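Local structure of ATP-dependent Clp endopeptidase (3FES) at residues Leu41-Gly46 with Ile105-Ile110; Glu45-Lys50 with Ala137-Asp142; Val67-Lys72 with Asn123-Tyr128. The protein probably acts as a ClpC-type ATP-dependent chaperone that unfolds proteins and feeds them to a partner protease for degradation. One frame throughout, in Å; residues are numbered along the deposited sequence.

Contact 1. Residues Leu41-Gly46 with Ile105-Ile110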
ATOM      1  N   LEU A  41       2.165   5.776  -0.538  1.00 24.61           N
ATOM      2  CA  LEU A  41       2.092   7.193  -0.929  1.00 25.99           C
ATOM      3  C   LEU A  41       3.119   8.024  -0.169  1.00 25.56           C
ATOM      4  O   LEU A  41       3.880   8.812  -0.767  1.00 25.94           O
ATOM      5  CB  LEU A  41       0.677   7.753  -0.733  1.00 25.72           C
ATOM      6  CG  LEU A  41       0.495   9.171  -1.336  1.00 27.78           C
ATOM      7  CD1 LEU A  41       1.122   9.351  -2.734  1.00 30.24           C
ATOM      8  CD2 LEU A  41      -0.956   9.491  -1.427  1.00 30.03           C
ATOM      9  N   ARG A  42       3.151   7.841   1.139  0.60 25.76           N
ATOM     10  CA  ARG A  42       4.054   8.604   1.993  0.60 25.72           C
ATOM     11  C   ARG A  42       5.523   8.350   1.653  0.60 25.78           C
ATOM     12  O   ARG A  42       6.375   9.216   1.890  0.60 25.30           O
ATOM     13  CB  ARG A  42       3.774   8.285   3.462  0.60 26.03           C
ATOM     14  CG  ARG A  42       2.487   8.911   3.989  0.60 27.80           C
ATOM     15  CD  ARG A  42       2.280   8.589   5.468  0.60 26.08           C
ATOM     16  NE  ARG A  42       3.297   9.271   6.265  0.60 26.32           N
ATOM     17  CZ  ARG A  42       3.790   8.828   7.412  0.60 26.36           C
ATOM     18  NH1 ARG A  42       3.364   7.664   7.946  0.60 24.77           N
ATOM     19  NH2 ARG A  42       4.723   9.565   8.026  0.60 26.77           N
ATOM     20  N   GLU A  43       5.825   7.171   1.102  1.00 25.21           N
ATOM     21  CA  GLU A  43       7.211   6.824   0.777  1.00 26.30           C
ATOM     22  C   GLU A  43       7.783   7.760  -0.308  1.00 26.83           C
ATOM     23  O   GLU A  43       8.992   7.989  -0.345  1.00 27.31           O
ATOM     24  CB  GLU A  43       7.378   5.331   0.469  1.00 25.75           C
ATOM     25  CG  GLU A  43       8.837   4.901   0.179  1.00 25.18           C
ATOM     26  CD  GLU A  43       9.278   5.167  -1.263  1.00 29.00           C
ATOM     27  OE1 GLU A  43       8.426   5.107  -2.178  1.00 29.62           O
ATOM     28  OE2 GLU A  43      10.488   5.415  -1.485  1.00 28.19           O
ATOM     29  N   GLU A  44       6.900   8.323  -1.133  1.00 27.54           N
ATOM     30  CA  GLU A  44       7.205   9.438  -2.055  1.00 29.46           C
ATOM     31  C   GLU A  44       8.013   9.103  -3.317  1.00 29.45           C
ATOM     32  O   GLU A  44       7.638   9.532  -4.415  1.00 30.37           O
ATOM     33  CB  GLU A  44       7.849  10.637  -1.341  1.00 30.32           C
ATOM     34  CG  GLU A  44       6.878  11.474  -0.522  1.00 34.52           C
ATOM     35  CD  GLU A  44       7.494  12.761   0.024  1.00 40.83           C
ATOM     36  OE1 GLU A  44       7.091  13.186   1.123  1.00 43.94           O
ATOM     37  OE2 GLU A  44       8.378  13.353  -0.634  1.00 42.19           O
ATOM     38  N   GLU A  45       9.110   8.369  -3.167  1.00 29.18           N
ATOM     39  CA  GLU A  45      10.073   8.150  -4.259  1.00 29.14           C
ATOM     40  C   GLU A  45       9.754   7.004  -5.229  1.00 28.76           C
ATOM     41  O   GLU A  45      10.140   7.045  -6.398  1.00 27.81           O
ATOM     42  CB  GLU A  45      11.445   7.885  -3.658  1.00 29.64           C
ATOM     43  CG  GLU A  45      11.966   9.023  -2.816  1.00 31.73           C
ATOM     44  CD  GLU A  45      13.394   8.796  -2.384  1.00 33.99           C
ATOM     45  OE1 GLU A  45      13.830   7.622  -2.252  1.00 37.02           O
ATOM     46  OE2 GLU A  45      14.101   9.790  -2.179  1.00 38.30           O
ATOM     47  N   GLY A  46       9.065   5.963  -4.748  1.00 27.15           N
ATOM     48  CA  GLY A  46       8.903   4.756  -5.544  1.00 25.57           C
ATOM     49  C   GLY A  46       7.800   4.868  -6.588  1.00 25.05           C
ATOM     50  O   GLY A  46       6.998   5.825  -6.587  1.00 24.82           O
ATOM     51  N   ILE A 105      11.550  -7.151  -4.508  1.00 23.70           N
ATOM     52  CA  ILE A 105      10.127  -6.757  -4.452  1.00 22.54           C
ATOM     53  C   ILE A 105      10.045  -5.265  -4.138  1.00 22.46           C
ATOM     54  O   ILE A 105      10.438  -4.812  -3.034  1.00 22.92           O
ATOM     55  CB  ILE A 105       9.338  -7.560  -3.387  1.00 22.38           C
ATOM     56  CG1 ILE A 105       9.586  -9.072  -3.552  1.00 23.26           C
ATOM     57  CG2 ILE A 105       7.827  -7.162  -3.403  1.00 23.27           C
ATOM     58  CD1 ILE A 105       9.211  -9.908  -2.249  1.00 25.93           C
ATOM     59  N   GLY A 106       9.590  -4.499  -5.124  1.00 22.60           N
ATOM     60  CA  GLY A 106       9.490  -3.042  -5.016  1.00 22.08           C
ATOM     61  C   GLY A 106       8.118  -2.521  -4.640  1.00 22.71           C
ATOM     62  O   GLY A 106       7.131  -3.287  -4.537  1.00 23.53           O
ATOM     63  N   THR A 107       8.025  -1.206  -4.477  1.00 23.36           N
ATOM     64  CA  THR A 107       6.729  -0.577  -4.202  1.00 23.00           C
ATOM     65  C   THR A 107       5.677  -0.926  -5.253  1.00 22.86           C
ATOM     66  O   THR A 107       4.509  -1.132  -4.918  1.00 22.46           O
ATOM     67  CB  THR A 107       6.813   0.955  -4.005  1.00 22.84           C
ATOM     68  OG1 THR A 107       7.172   1.600  -5.224  1.00 22.10           O
ATOM     69  CG2 THR A 107       7.827   1.295  -2.911  1.00 23.83           C
ATOM     70  N   GLU A 108       6.126  -1.097  -6.487  1.00 22.70           N
ATOM     71  CA  GLU A 108       5.207  -1.409  -7.610  1.00 23.72           C
ATOM     72  C   GLU A 108       4.549  -2.789  -7.425  1.00 24.11           C
ATOM     73  O   GLU A 108       3.352  -2.998  -7.751  1.00 22.95           O
ATOM     74  CB  GLU A 108       5.938  -1.277  -8.979  1.00 23.72           C
ATOM     75  CG  GLU A 108       7.105  -2.257  -9.222  1.00 26.08           C
ATOM     76  CD  GLU A 108       8.427  -1.747  -8.696  1.00 30.63           C
ATOM     77  OE1 GLU A 108       9.470  -2.228  -9.211  1.00 30.50           O
ATOM     78  OE2 GLU A 108       8.440  -0.852  -7.817  1.00 28.34           O
ATOM     79  N   HIS A 109       5.323  -3.733  -6.909  1.00 22.64           N
ATOM     80  CA  HIS A 109       4.803  -5.085  -6.645  1.00 23.42           C
ATOM     81  C   HIS A 109       3.778  -5.112  -5.522  1.00 22.90           C
ATOM     82  O   HIS A 109       2.782  -5.818  -5.626  1.00 22.94           O
ATOM     83  CB  HIS A 109       5.914  -6.119  -6.427  1.00 22.92           C
ATOM     84  CG  HIS A 109       6.963  -6.109  -7.501  1.00 26.29           C
ATOM     85  ND1 HIS A 109       6.758  -6.639  -8.766  1.00 28.72           N
ATOM     86  CD2 HIS A 109       8.198  -5.558  -7.517  1.00 23.48           C
ATOM     87  CE1 HIS A 109       7.845  -6.450  -9.497  1.00 24.78           C
ATOM     88  NE2 HIS A 109       8.739  -5.816  -8.756  1.00 30.29           N
ATOM     89  N   ILE A 110       3.999  -4.306  -4.489  1.00 23.27           N
ATOM     90  CA  ILE A 110       3.039  -4.191  -3.388  1.00 22.43           C
ATOM     91  C   ILE A 110       1.748  -3.555  -3.896  1.00 22.92           C
ATOM     92  O   ILE A 110       0.684  -4.042  -3.606  1.00 22.40           O
ATOM     93  CB  ILE A 110       3.627  -3.440  -2.199  1.00 22.38           C
ATOM     94  CG1 ILE A 110       4.901  -4.180  -1.735  1.00 21.98           C
ATOM     95  CG2 ILE A 110       2.565  -3.316  -1.036  1.00 20.33           C
ATOM     96  CD1 ILE A 110       5.653  -3.460  -0.551  1.00 23.91           C
TER
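G46 N donates a hydrogen bond to E43 OE1 at 2.8 Å, meeting the syn lone pair of that oxygen with an N-H...O angle of 145°, and T107 CG2 packs against the same E43 OE1 at 3.9 Å. E43 CG stands anti to the backbone N (chi1 -177°) and the chain then bends at chi2 (-82°), which lets the carboxylate reach the amide of G46, three residues on. The bond spans the turn that begins where E44, with positive phi, leaves the helix. The side chains of E43 and T107 cross at about a right angle. T107 OG1, the other branch of the threonine, lies 3.6 Å from G46 C and equally near G46 CA; with no side chain on G46 to intervene, the CA atoms of G46 and T107 come within 5.9 Å. The polar partner of T107 OG1 is A48 N, which donates to it from the first turn of helix 47-55, where an amide has no acceptor in the preceding helical turn. G46 and G106 are N-caps, and a magnesium ion lies about 4 Å from the T107 side chain. All three touching residues are buried: E43 packs on A15 and L18 of helix 10-25, T107 on L40 of helix 33-43, and the contact thus joins the turn between helices 33-43 and 47-55 to the start of helix 107-117.

Contact 2. Residues Glu45-Lys50 with Ala137-Asp142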
ATOM      1  N   GLU A  45       9.110   8.369  -3.167  1.00 29.18           N
ATOM      2  CA  GLU A  45      10.073   8.150  -4.259  1.00 29.14           C
ATOM      3  C   GLU A  45       9.754   7.004  -5.229  1.00 28.76           C
ATOM      4  O   GLU A  45      10.140   7.045  -6.398  1.00 27.81           O
ATOM      5  CB  GLU A  45      11.445   7.885  -3.658  1.00 29.64           C
ATOM      6  CG  GLU A  45      11.966   9.023  -2.816  1.00 31.73           C
ATOM      7  CD  GLU A  45      13.394   8.796  -2.384  1.00 33.99           C
ATOM      8  OE1 GLU A  45      13.830   7.622  -2.252  1.00 37.02           O
ATOM      9  OE2 GLU A  45      14.101   9.790  -2.179  1.00 38.30           O
ATOM     10  N   GLY A  46       9.065   5.963  -4.748  1.00 27.15           N
ATOM     11  CA  GLY A  46       8.903   4.756  -5.544  1.00 25.57           C
ATOM     12  C   GLY A  46       7.800   4.868  -6.588  1.00 25.05           C
ATOM     13  O   GLY A  46       6.998   5.825  -6.587  1.00 24.82           O
ATOM     14  N   ILE A  47       7.773   3.885  -7.469  1.00 24.06           N
ATOM     15  CA  ILE A  47       6.769   3.819  -8.520  1.00 25.49           C
ATOM     16  C   ILE A  47       5.351   3.956  -7.938  1.00 25.09           C
ATOM     17  O   ILE A  47       4.498   4.665  -8.494  1.00 25.70           O
ATOM     18  CB  ILE A  47       6.945   2.504  -9.344  1.00 25.43           C
ATOM     19  CG1 ILE A  47       8.208   2.602 -10.222  1.00 26.52           C
ATOM     20  CG2 ILE A  47       5.695   2.216 -10.223  1.00 24.93           C
ATOM     21  CD1 ILE A  47       8.649   1.276 -10.760  1.00 27.10           C
ATOM     22  N   ALA A  48       5.087   3.249  -6.833  1.00 24.66           N
ATOM     23  CA  ALA A  48       3.721   3.246  -6.277  1.00 24.30           C
ATOM     24  C   ALA A  48       3.302   4.669  -5.865  1.00 24.33           C
ATOM     25  O   ALA A  48       2.184   5.085  -6.154  1.00 23.76           O
ATOM     26  CB  ALA A  48       3.570   2.247  -5.086  1.00 23.55           C
ATOM     27  N   ALA A  49       4.209   5.406  -5.217  1.00 24.71           N
ATOM     28  CA  ALA A  49       3.897   6.782  -4.835  1.00 25.72           C
ATOM     29  C   ALA A  49       3.645   7.628  -6.088  1.00 25.93           C
ATOM     30  O   ALA A  49       2.745   8.480  -6.090  1.00 26.09           O
ATOM     31  CB  ALA A  49       5.056   7.394  -4.031  1.00 25.64           C
ATOM     32  N   LYS A  50       4.461   7.417  -7.124  1.00 26.10           N
ATOM     33  CA  LYS A  50       4.363   8.240  -8.355  1.00 27.59           C
ATOM     34  C   LYS A  50       3.038   7.913  -9.088  1.00 27.27           C
ATOM     35  O   LYS A  50       2.372   8.807  -9.578  1.00 26.28           O
ATOM     36  CB  LYS A  50       5.593   8.048  -9.261  1.00 28.77           C
ATOM     37  CG  LYS A  50       6.948   8.472  -8.636  1.00 32.49           C
ATOM     38  CD  LYS A  50       6.937   9.923  -8.187  1.00 37.74           C
ATOM     39  CE  LYS A  50       8.226  10.363  -7.431  1.00 42.36           C
ATOM     40  NZ  LYS A  50       9.529   9.964  -8.057  1.00 46.47           N
ATOM     41  N   ALA A 137      -3.804   0.845 -14.727  1.00 21.59           N
ATOM     42  CA  ALA A 137      -3.234   1.240 -16.006  1.00 22.18           C
ATOM     43  C   ALA A 137      -1.925   2.005 -15.813  1.00 21.58           C
ATOM     44  O   ALA A 137      -0.943   1.708 -16.468  1.00 21.29           O
ATOM     45  CB  ALA A 137      -4.243   2.078 -16.802  1.00 19.70           C
ATOM     46  N   GLN A 138      -1.930   2.980 -14.914  1.00 22.05           N
ATOM     47  CA  GLN A 138      -0.768   3.855 -14.685  1.00 22.16           C
ATOM     48  C   GLN A 138       0.390   3.034 -14.112  1.00 22.40           C
ATOM     49  O   GLN A 138       1.560   3.239 -14.462  1.00 22.47           O
ATOM     50  CB  GLN A 138      -1.116   4.964 -13.681  1.00 22.22           C
ATOM     51  CG  GLN A 138       0.024   5.974 -13.487  1.00 22.00           C
ATOM     52  CD  GLN A 138       0.183   6.848 -14.690  1.00 22.51           C
ATOM     53  OE1 GLN A 138      -0.755   7.548 -15.066  1.00 23.12           O
ATOM     54  NE2 GLN A 138       1.380   6.822 -15.326  1.00 22.13           N
ATOM     55  N   LEU A 139       0.047   2.092 -13.242  1.00 22.08           N
ATOM     56  CA  LEU A 139       1.051   1.211 -12.635  1.00 22.12           C
ATOM     57  C   LEU A 139       1.638   0.314 -13.714  1.00 21.57           C
ATOM     58  O   LEU A 139       2.829   0.100 -13.760  1.00 21.15           O
ATOM     59  CB  LEU A 139       0.443   0.365 -11.514  1.00 21.31           C
ATOM     60  CG  LEU A 139       1.364  -0.689 -10.838  1.00 24.17           C
ATOM     61  CD1 LEU A 139       2.638  -0.087 -10.242  1.00 22.51           C
ATOM     62  CD2 LEU A 139       0.556  -1.510  -9.768  1.00 25.68           C
ATOM     63  N   THR A 140       0.793  -0.197 -14.593  1.00 21.78           N
ATOM     64  CA  THR A 140       1.252  -1.074 -15.653  1.00 22.47           C
ATOM     65  C   THR A 140       2.177  -0.343 -16.621  1.00 22.47           C
ATOM     66  O   THR A 140       3.214  -0.913 -17.032  1.00 22.82           O
ATOM     67  CB  THR A 140       0.061  -1.631 -16.446  1.00 22.95           C
ATOM     68  OG1 THR A 140      -0.758  -2.400 -15.556  1.00 24.85           O
ATOM     69  CG2 THR A 140       0.522  -2.561 -17.579  1.00 23.54           C
ATOM     70  N   ILE A 141       1.829   0.888 -17.011  1.00 21.21           N
ATOM     71  CA  ILE A 141       2.749   1.583 -17.919  1.00 22.16           C
ATOM     72  C   ILE A 141       4.034   1.969 -17.194  1.00 22.40           C
ATOM     73  O   ILE A 141       5.117   1.917 -17.770  1.00 22.38           O
ATOM     74  CB  ILE A 141       2.151   2.769 -18.756  1.00 22.18           C
ATOM     75  CG1 ILE A 141       1.813   3.989 -17.893  1.00 21.95           C
ATOM     76  CG2 ILE A 141       0.987   2.325 -19.645  1.00 21.14           C
ATOM     77  CD1 ILE A 141       1.877   5.294 -18.716  1.00 21.29           C
ATOM     78  N   ASP A 142       3.915   2.332 -15.912  1.00 23.52           N
ATOM     79  CA  ASP A 142       5.098   2.713 -15.141  1.00 26.23           C
ATOM     80  C   ASP A 142       6.054   1.553 -14.928  1.00 27.74           C
ATOM     81  O   ASP A 142       7.215   1.771 -14.596  1.00 28.24           O
ATOM     82  CB  ASP A 142       4.709   3.322 -13.798  1.00 25.84           C
ATOM     83  CG  ASP A 142       4.262   4.755 -13.933  1.00 27.75           C
ATOM     84  OD1 ASP A 142       4.047   5.205 -15.062  1.00 27.43           O
ATOM     85  OD2 ASP A 142       4.107   5.426 -12.912  1.00 32.20           O
TER
HETATM   86  O   HOH W   1       3.066   7.743 -12.729  1.00 42.91           O
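The carboxylate of D142, whose CB rests against I47, and the amide of Q138 are the flat groups here, and they are turned well out of one plane. Q138 NE2 donates to D142 OD1 at 3.1 Å with an angle of 156° at the hydrogen; the acceptor lies almost in the amide plane of Q138, yet the amide nitrogen stands above the carboxylate plane, 40° out of it. The bond joins residues one helical turn apart, and it probably restrains the rotation of the carboxylate. The other oxygen, D142 OD2, accepts from a water molecule at 2.5 Å, an unusually short distance. That water donates only weakly to K50 O, 3.4 Å away, at most a tenuous bridge between the helices.

On the I47 side the apolar contact rests on CG2. I47 CG2 lies 3.8 Å from L139 CD1 and 3.9 Å from D142 CB, a position that follows from CG2 being anti to the backbone N of I47. The I47 side chain crosses that of L139 at about a right angle but slides past that of D142 in the opposite direction. I47 and D142 also make the closest backbone approach, 6.9 Å between their CA atoms.

L139 is buried, whereas I47 and D142 are partly exposed. D142 meets V51, and Q138 meets V51, K54 and V55. Helix 132-142 therefore lies along helix 47-55, from I47 near its start to V55 at its end, with helix 107-117 beside both: I47 and L139 touch its E108, and L139 also L112.

Contact 3. Residues Val67-Lys72 with Asn123-Tyr128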
ATOM      1  N   VAL A  67      -9.916   7.738   8.145  1.00 29.38           N
ATOM      2  CA  VAL A  67     -10.632   8.211   9.336  1.00 29.94           C
ATOM      3  C   VAL A  67     -12.164   8.178   9.158  1.00 31.05           C
ATOM      4  O   VAL A  67     -12.874   7.684  10.041  1.00 30.18           O
ATOM      5  CB  VAL A  67     -10.104   9.576   9.847  1.00 30.48           C
ATOM      6  CG1 VAL A  67     -10.981  10.126  11.054  1.00 28.98           C
ATOM      7  CG2 VAL A  67      -8.649   9.431  10.286  1.00 29.85           C
ATOM      8  N   ASP A  68     -12.667   8.630   8.009  1.00 32.16           N
ATOM      9  CA  ASP A  68     -14.113   8.573   7.731  1.00 33.51           C
ATOM     10  C   ASP A  68     -14.654   7.166   7.926  1.00 33.37           C
ATOM     11  O   ASP A  68     -15.780   6.986   8.377  1.00 33.36           O
ATOM     12  CB  ASP A  68     -14.441   8.972   6.277  1.00 34.82           C
ATOM     13  CG  ASP A  68     -14.214  10.440   5.984  1.00 38.08           C
ATOM     14  OD1 ASP A  68     -14.149  11.269   6.941  1.00 40.76           O
ATOM     15  OD2 ASP A  68     -14.096  10.758   4.768  1.00 42.59           O
HETATM   16  N   MSE A  69     -13.853   6.175   7.556  1.00 33.10           N
HETATM   17  CA  MSE A  69     -14.317   4.801   7.455  1.00 33.10           C
HETATM   18  C   MSE A  69     -14.068   3.983   8.707  1.00 33.15           C
HETATM   19  O   MSE A  69     -14.832   3.086   9.012  1.00 33.62           O
HETATM   20  CB  MSE A  69     -13.649   4.133   6.262  1.00 33.67           C
HETATM   21  CG  MSE A  69     -14.032   4.791   4.921  1.00 35.85           C
HETATM   22 SE   MSE A  69     -13.069   3.946   3.453  0.70 37.53          SE
HETATM   23  CE  MSE A  69     -14.255   2.486   3.314  1.00 35.31           C
ATOM     24  N   GLU A  70     -13.010   4.316   9.433  1.00 32.18           N
ATOM     25  CA  GLU A  70     -12.521   3.498  10.530  1.00 32.11           C
ATOM     26  C   GLU A  70     -12.495   4.215  11.849  1.00 30.88           C
ATOM     27  O   GLU A  70     -12.343   3.566  12.897  1.00 29.77           O
ATOM     28  CB  GLU A  70     -11.062   3.112  10.272  1.00 32.58           C
ATOM     29  CG  GLU A  70     -10.873   2.073   9.271  1.00 36.57           C
ATOM     30  CD  GLU A  70      -9.498   1.495   9.409  1.00 40.09           C
ATOM     31  OE1 GLU A  70      -9.224   0.786  10.406  1.00 45.51           O
ATOM     32  OE2 GLU A  70      -8.673   1.773   8.545  1.00 41.81           O
ATOM     33  N   GLY A  71     -12.567   5.548  11.792  1.00 30.20           N
ATOM     34  CA  GLY A  71     -12.433   6.397  12.969  1.00 30.72           C
ATOM     35  C   GLY A  71     -10.961   6.530  13.342  1.00 31.14           C
ATOM     36  O   GLY A  71     -10.099   5.943  12.691  1.00 31.40           O
ATOM     37  N   LYS A  72     -10.678   7.305  14.379  1.00 31.46           N
ATOM     38  CA  LYS A  72      -9.328   7.383  14.922  1.00 32.25           C
ATOM     39  C   LYS A  72      -9.326   7.449  16.434  1.00 31.96           C
ATOM     40  O   LYS A  72     -10.275   7.947  17.043  1.00 32.32           O
ATOM     41  CB  LYS A  72      -8.499   8.512  14.276  1.00 32.91           C
ATOM     42  CG  LYS A  72      -8.947   9.913  14.525  1.00 34.72           C
ATOM     43  CD  LYS A  72      -7.971  10.895  13.854  1.00 38.55           C
ATOM     44  CE  LYS A  72      -8.007  12.285  14.476  1.00 40.60           C
ATOM     45  NZ  LYS A  72      -6.897  13.150  13.919  1.00 43.34           N
ATOM     46  N   ASN A 123      -8.888  -1.027  -1.505  1.00 25.63           N
ATOM     47  CA  ASN A 123      -9.674  -1.087  -2.757  1.00 26.58           C
ATOM     48  C   ASN A 123     -10.978  -0.301  -2.668  1.00 25.99           C
ATOM     49  O   ASN A 123     -11.404   0.294  -3.670  1.00 26.14           O
ATOM     50  CB  ASN A 123      -9.874  -2.532  -3.218  1.00 26.27           C
ATOM     51  CG  ASN A 123      -8.566  -3.124  -3.800  1.00 29.84           C
ATOM     52  OD1 ASN A 123      -8.058  -4.123  -3.318  1.00 33.34           O
ATOM     53  ND2 ASN A 123      -8.012  -2.463  -4.792  1.00 27.31           N
ATOM     54  N   LYS A 124     -11.599  -0.281  -1.485  0.50 25.88           N
ATOM     55  CA  LYS A 124     -12.821   0.515  -1.283  0.50 26.01           C
ATOM     56  C   LYS A 124     -12.542   1.994  -1.534  0.50 25.20           C
ATOM     57  O   LYS A 124     -13.346   2.693  -2.137  0.50 23.71           O
ATOM     58  CB  LYS A 124     -13.422   0.295   0.118  0.50 26.00           C
ATOM     59  CG  LYS A 124     -14.221  -0.984   0.211  0.50 27.06           C
ATOM     60  CD  LYS A 124     -14.793  -1.222   1.596  0.50 28.31           C
ATOM     61  CE  LYS A 124     -15.447  -2.583   1.644  0.50 29.25           C
ATOM     62  NZ  LYS A 124     -16.103  -2.850   2.945  0.50 29.84           N
ATOM     63  N   ILE A 125     -11.382   2.455  -1.082  1.00 24.22           N
ATOM     64  CA  ILE A 125     -10.987   3.840  -1.285  1.00 24.63           C
ATOM     65  C   ILE A 125     -10.682   4.098  -2.769  1.00 23.45           C
ATOM     66  O   ILE A 125     -11.103   5.110  -3.305  1.00 22.87           O
ATOM     67  CB  ILE A 125      -9.757   4.220  -0.412  1.00 24.88           C
ATOM     68  CG1 ILE A 125     -10.146   4.220   1.085  1.00 26.89           C
ATOM     69  CG2 ILE A 125      -9.160   5.586  -0.890  1.00 27.10           C
ATOM     70  CD1 ILE A 125      -8.955   4.350   2.055  1.00 30.02           C
ATOM     71  N   LEU A 126      -9.944   3.197  -3.421  1.00 23.39           N
ATOM     72  CA  LEU A 126      -9.696   3.361  -4.868  1.00 23.66           C
ATOM     73  C   LEU A 126     -11.029   3.385  -5.648  1.00 23.76           C
ATOM     74  O   LEU A 126     -11.234   4.209  -6.549  1.00 23.05           O
ATOM     75  CB  LEU A 126      -8.812   2.247  -5.401  1.00 22.87           C
ATOM     76  CG  LEU A 126      -7.407   2.248  -4.775  1.00 25.86           C
ATOM     77  CD1 LEU A 126      -6.715   0.959  -5.174  1.00 27.80           C
ATOM     78  CD2 LEU A 126      -6.635   3.439  -5.286  1.00 26.87           C
ATOM     79  N   ASN A 127     -11.922   2.476  -5.291  1.00 24.26           N
ATOM     80  CA  ASN A 127     -13.214   2.402  -5.971  1.00 25.50           C
ATOM     81  C   ASN A 127     -14.059   3.645  -5.745  1.00 26.13           C
ATOM     82  O   ASN A 127     -14.708   4.152  -6.676  1.00 26.45           O
ATOM     83  CB  ASN A 127     -13.988   1.169  -5.488  1.00 25.85           C
ATOM     84  CG  ASN A 127     -13.339  -0.129  -5.936  1.00 30.17           C
ATOM     85  OD1 ASN A 127     -12.527  -0.133  -6.847  1.00 34.54           O
ATOM     86  ND2 ASN A 127     -13.685  -1.234  -5.283  1.00 33.88           N
ATOM     87  N   TYR A 128     -14.074   4.118  -4.499  1.00 27.09           N
ATOM     88  CA  TYR A 128     -14.856   5.308  -4.107  1.00 28.00           C
ATOM     89  C   TYR A 128     -14.399   6.520  -4.914  1.00 26.75           C
ATOM     90  O   TYR A 128     -15.227   7.312  -5.430  1.00 25.37           O
ATOM     91  CB  TYR A 128     -14.688   5.563  -2.586  1.00 29.33           C
ATOM     92  CG  TYR A 128     -15.516   6.719  -2.071  1.00 34.82           C
ATOM     93  CD1 TYR A 128     -16.808   6.511  -1.575  1.00 39.47           C
ATOM     94  CD2 TYR A 128     -15.007   8.029  -2.084  1.00 38.90           C
ATOM     95  CE1 TYR A 128     -17.587   7.581  -1.109  1.00 41.91           C
ATOM     96  CE2 TYR A 128     -15.778   9.106  -1.625  1.00 41.48           C
ATOM     97  CZ  TYR A 128     -17.056   8.867  -1.141  1.00 42.26           C
ATOM     98  OH  TYR A 128     -17.803   9.916  -0.683  1.00 45.76           O
TER
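M69 and I125 mark the nearest backbone approach of the two segments, with CA atoms 9.4 Å apart, so the last turn of helix 59-70 and helix 120-129 are bridged by side chains alone. M69, modelled as selenomethionine, does the bridging. Its chain runs out straight at chi2 and bends at chi3 (82°), which sets the selenium and the terminal methyl against different neighbours: SE lies 3.8 Å from I125 CG1, while CE lies 4.0 Å from K124 CB. M69, itself exposed, thus spans from I125 to the neighbouring K124 and crosses both partners obliquely. These are van der Waals contacts.

I125 is buried and also packs on I66 and L62, about one and two turns before M69 along helix 59-70, while M69 touches I121, one turn before I125. Helix 59-70 ends at E70, and G71 then takes positive phi (78°), with G71 N bonded to V67 O at 2.8 Å. Such apolar packing of one helix on another fits the compact, mainly helical fold of the Clp amino-terminal domain.

From the N terminus, the chain passes through 41-46 and 45-50 first; these overlapping segments share E45 and G46 and open contacts 1 and 2. It then reaches 67-72, the start of contact 3. Contact 1 closes first, at 105-110, contact 3 next, at 123-128, and contact 2 last, at 137-142. Contact 3 therefore crosses contact 1 and falls wholly within the span of contact 2. Contacts 1 and 2 touch, their centres 8 Å apart, whereas the centre of contact 3 lies about 20 Å from that of contact 1, across the chain's centre, and about 21 Å from that of contact 2. Together they tie helices 33-43, 47-55 and 59-70 to helices 107-117, 120-129 and 132-142.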